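Local coordinates for protein 2-Keto-3-deoxy-(6-phospho-)gluconate aldolase (Thermoproteus tenax, PDB 2R91) that is an aldolase of the dihydrodipicolinate synthetase family, built on a TIM-barrel fold, at residues 127-132 with 163-168. Sequence-based numbering, arbitrary orientation.
Sequences LYNYPA and LAYKRY. With SO4 (sulfate ion), chain E.
Y165 reaches from helix 159-168 to the outer side of barrel strand 125-129, where its phenol end meets L127 and N129. Its CG lies anti to the carbonyl carbon (chi1 -63°), which sends the long ring away from the helix to span the gap; even the nearest backbones, at L127 and Y165, stand 10.3 Å apart between CA atoms. L127 brings its CD2 methyl obliquely to the ring, 3.9 Å from Y165 CE1, and the two side chains cross at about a right angle. N129 comes to the hydroxyl end of the ring, its amide plane turned 67° from the ring plane; the N129 CB lies 3.8 Å from Y165 OH. The hydroxyl itself is hydrogen-bonded to the backbone carbonyl of V138. Strand 149-154, parallel beside 125-129 and leading toward the helix, packs on Y165 through V152 and D154. This is an outer helix of a TIM barrel packing on the strand wall: L127 and N129 face the helix, while Y128 faces inward, toward a sulfate probably from the crystallisation liquor. The contact is mixed in character: a leucine methyl near the ring's outer end, and a buried hydroxyl satisfied by a main-chain oxygen beside the N129 amide.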
ATOM      1  N   LEU A 127      -6.949  11.647 -20.565  1.00 19.60           N
ATOM      2  CA  LEU A 127      -6.107  11.090 -19.528  1.00 18.24           C
ATOM      3  C   LEU A 127      -6.330   9.575 -19.497  1.00 19.52           C
ATOM      4  O   LEU A 127      -7.467   9.108 -19.487  1.00 19.27           O
ATOM      5  CB  LEU A 127      -6.425  11.742 -18.178  1.00 17.73           C
ATOM      6  CG  LEU A 127      -5.938  10.967 -16.938  1.00 19.20           C
ATOM      7  CD1 LEU A 127      -4.415  10.952 -16.767  1.00 17.18           C
ATOM      8  CD2 LEU A 127      -6.661  11.499 -15.676  1.00 18.18           C
ATOM      9  N   TYR A 128      -5.251   8.802 -19.545  1.00 18.20           N
ATOM     10  CA  TYR A 128      -5.317   7.359 -19.354  1.00 19.01           C
ATOM     11  C   TYR A 128      -4.657   7.086 -18.007  1.00 19.50           C
ATOM     12  O   TYR A 128      -3.420   7.097 -17.873  1.00 18.97           O
ATOM     13  CB  TYR A 128      -4.617   6.615 -20.515  1.00 17.91           C
ATOM     14  CG  TYR A 128      -4.424   5.103 -20.360  1.00 18.09           C
ATOM     15  CD1 TYR A 128      -5.287   4.314 -19.563  1.00 17.64           C
ATOM     16  CD2 TYR A 128      -3.409   4.459 -21.051  1.00 16.72           C
ATOM     17  CE1 TYR A 128      -5.079   2.930 -19.440  1.00 19.04           C
ATOM     18  CE2 TYR A 128      -3.194   3.099 -20.941  1.00 17.64           C
ATOM     19  CZ  TYR A 128      -4.032   2.327 -20.154  1.00 18.49           C
ATOM     20  OH  TYR A 128      -3.773   0.980 -20.090  1.00 17.44           O
ATOM     21  N   ASN A 129      -5.507   6.864 -17.003  1.00 19.07           N
ATOM     22  CA  ASN A 129      -5.095   6.723 -15.623  1.00 18.36           C
ATOM     23  C   ASN A 129      -5.063   5.229 -15.271  1.00 18.24           C
ATOM     24  O   ASN A 129      -5.986   4.489 -15.605  1.00 18.95           O
ATOM     25  CB  ASN A 129      -6.090   7.512 -14.734  1.00 19.38           C
ATOM     26  CG  ASN A 129      -5.627   7.658 -13.284  1.00 20.13           C
ATOM     27  OD1 ASN A 129      -6.299   7.189 -12.348  1.00 21.74           O
ATOM     28  ND2 ASN A 129      -4.527   8.340 -13.088  1.00 17.70           N
ATOM     29  N   TYR A 130      -3.974   4.771 -14.653  1.00 17.37           N
ATOM     30  CA  TYR A 130      -3.802   3.365 -14.342  1.00 18.39           C
ATOM     31  C   TYR A 130      -2.826   3.280 -13.177  1.00 19.37           C
ATOM     32  O   TYR A 130      -1.655   2.903 -13.342  1.00 17.02           O
ATOM     33  CB  TYR A 130      -3.278   2.593 -15.568  1.00 18.94           C
ATOM     34  CG  TYR A 130      -3.322   1.083 -15.457  1.00 19.82           C
ATOM     35  CD1 TYR A 130      -3.551   0.444 -14.227  1.00 19.97           C
ATOM     36  CD2 TYR A 130      -3.106   0.289 -16.576  1.00 19.30           C
ATOM     37  CE1 TYR A 130      -3.558  -0.952 -14.132  1.00 20.62           C
ATOM     38  CE2 TYR A 130      -3.145  -1.092 -16.495  1.00 20.37           C
ATOM     39  CZ  TYR A 130      -3.352  -1.699 -15.273  1.00 20.37           C
ATOM     40  OH  TYR A 130      -3.396  -3.057 -15.201  1.00 21.03           O
ATOM     41  N   PRO A 131      -3.290   3.680 -11.984  1.00 19.77           N
ATOM     42  CA  PRO A 131      -2.335   3.818 -10.860  1.00 20.08           C
ATOM     43  C   PRO A 131      -1.525   2.589 -10.493  1.00 19.79           C
ATOM     44  O   PRO A 131      -0.349   2.742 -10.150  1.00 19.24           O
ATOM     45  CB  PRO A 131      -3.200   4.293  -9.678  1.00 20.76           C
ATOM     46  CG  PRO A 131      -4.468   4.804 -10.298  1.00 20.44           C
ATOM     47  CD  PRO A 131      -4.653   4.133 -11.648  1.00 19.81           C
ATOM     48  N   ALA A 132      -2.104   1.390 -10.590  1.00 19.24           N
ATOM     49  CA  ALA A 132      -1.340   0.167 -10.292  1.00 20.61           C
ATOM     50  C   ALA A 132      -0.104  -0.034 -11.202  1.00 20.66           C
ATOM     51  O   ALA A 132       0.881  -0.635 -10.779  1.00 19.39           O
ATOM     52  CB  ALA A 132      -2.229  -1.075 -10.379  1.00 20.34           C
ATOM     53  N   LEU A 163     -16.175   7.513 -11.433  1.00 20.54           N
ATOM     54  CA  LEU A 163     -17.347   8.378 -11.437  1.00 20.86           C
ATOM     55  C   LEU A 163     -16.966   9.814 -11.104  1.00 19.80           C
ATOM     56  O   LEU A 163     -17.534  10.749 -11.633  1.00 22.87           O
ATOM     57  CB  LEU A 163     -18.410   7.856 -10.425  1.00 21.59           C
ATOM     58  CG  LEU A 163     -19.318   6.741 -10.970  1.00 22.62           C
ATOM     59  CD1 LEU A 163     -19.990   5.947  -9.827  1.00 21.55           C
ATOM     60  CD2 LEU A 163     -20.378   7.327 -11.921  1.00 22.09           C
ATOM     61  N   ALA A 164     -16.012   9.997 -10.208  1.00 21.87           N
ATOM     62  CA  ALA A 164     -15.601  11.339  -9.836  1.00 21.24           C
ATOM     63  C   ALA A 164     -15.146  12.186 -11.043  1.00 22.25           C
ATOM     64  O   ALA A 164     -15.308  13.405 -11.028  1.00 20.86           O
ATOM     65  CB  ALA A 164     -14.515  11.294  -8.756  1.00 22.08           C
ATOM     66  N   TYR A 165     -14.613  11.562 -12.102  1.00 21.87           N
ATOM     67  CA  TYR A 165     -14.251  12.356 -13.302  1.00 22.09           C
ATOM     68  C   TYR A 165     -15.471  12.951 -13.977  1.00 23.41           C
ATOM     69  O   TYR A 165     -15.429  14.059 -14.499  1.00 23.02           O
ATOM     70  CB  TYR A 165     -13.464  11.536 -14.332  1.00 21.10           C
ATOM     71  CG  TYR A 165     -12.127  11.033 -13.853  1.00 20.46           C
ATOM     72  CD1 TYR A 165     -11.009  11.882 -13.814  1.00 20.65           C
ATOM     73  CD2 TYR A 165     -11.958   9.705 -13.489  1.00 20.53           C
ATOM     74  CE1 TYR A 165      -9.781  11.431 -13.407  1.00 20.03           C
ATOM     75  CE2 TYR A 165     -10.722   9.236 -13.076  1.00 19.56           C
ATOM     76  CZ  TYR A 165      -9.634  10.115 -13.039  1.00 20.86           C
ATOM     77  OH  TYR A 165      -8.417   9.654 -12.621  1.00 19.37           O
ATOM     78  N   LYS A 166     -16.566  12.201 -13.981  1.00 25.14           N
ATOM     79  CA  LYS A 166     -17.822  12.699 -14.518  1.00 26.87           C
ATOM     80  C   LYS A 166     -18.334  13.878 -13.679  1.00 26.30           C
ATOM     81  O   LYS A 166     -18.941  14.798 -14.184  1.00 26.37           O
ATOM     82  CB  LYS A 166     -18.837  11.557 -14.496  1.00 29.71           C
ATOM     83  CG  LYS A 166     -19.862  11.610 -15.556  1.00 32.50           C
ATOM     84  CD  LYS A 166     -19.509  10.596 -16.631  1.00 35.08           C
ATOM     85  CE  LYS A 166     -19.869  11.165 -18.008  1.00 34.74           C
ATOM     86  NZ  LYS A 166     -21.298  11.036 -18.159  1.00 37.08           N
ATOM     87  N   ARG A 167     -18.066  13.845 -12.384  1.00 26.70           N
ATOM     88  CA  ARG A 167     -18.477  14.918 -11.489  1.00 27.27           C
ATOM     89  C   ARG A 167     -17.674  16.192 -11.727  1.00 27.87           C
ATOM     90  O   ARG A 167     -18.246  17.293 -11.820  1.00 28.20           O
ATOM     91  CB  ARG A 167     -18.348  14.448 -10.041  1.00 26.23           C
ATOM     92  CG  ARG A 167     -18.768  15.454  -8.979  1.00 29.61           C
ATOM     93  CD  ARG A 167     -18.454  14.862  -7.612  1.00 30.20           C
ATOM     94  NE  ARG A 167     -18.037  15.904  -6.685  1.00 32.84           N
ATOM     95  CZ  ARG A 167     -17.210  15.726  -5.670  1.00 31.24           C
ATOM     96  NH1 ARG A 167     -16.638  14.539  -5.433  1.00 30.63           N
ATOM     97  NH2 ARG A 167     -16.960  16.757  -4.891  1.00 33.32           N
ATOM     98  N   TYR A 168     -16.350  16.062 -11.825  1.00 27.73           N
ATOM     99  CA  TYR A 168     -15.476  17.234 -12.004  1.00 28.07           C
ATOM    100  C   TYR A 168     -15.361  17.699 -13.436  1.00 28.61           C
ATOM    101  O   TYR A 168     -15.048  18.869 -13.684  1.00 28.99           O
ATOM    102  CB  TYR A 168     -14.059  16.963 -11.467  1.00 28.46           C
ATOM    103  CG  TYR A 168     -13.906  17.100  -9.962  1.00 27.73           C
ATOM    104  CD1 TYR A 168     -14.327  16.097  -9.111  1.00 27.67           C
ATOM    105  CD2 TYR A 168     -13.340  18.233  -9.403  1.00 29.01           C
ATOM    106  CE1 TYR A 168     -14.190  16.206  -7.747  1.00 27.77           C
ATOM    107  CE2 TYR A 168     -13.192  18.357  -8.034  1.00 29.03           C
ATOM    108  CZ  TYR A 168     -13.631  17.335  -7.209  1.00 29.05           C
ATOM    109  OH  TYR A 168     -13.475  17.436  -5.844  1.00 29.06           O
TER
HETATM  110  S   SO4 E   1      -5.780  -1.574 -20.474  1.00 36.51           S
HETATM  111  O1  SO4 E   1      -5.680  -0.455 -19.499  1.00 30.51           O
HETATM  112  O2  SO4 E   1      -7.238  -1.816 -20.603  1.00 36.11           O
HETATM  113  O3  SO4 E   1      -5.073  -1.429 -21.734  1.00 33.32           O
HETATM  114  O4  SO4 E   1      -5.159  -2.815 -19.947  1.00 37.37           O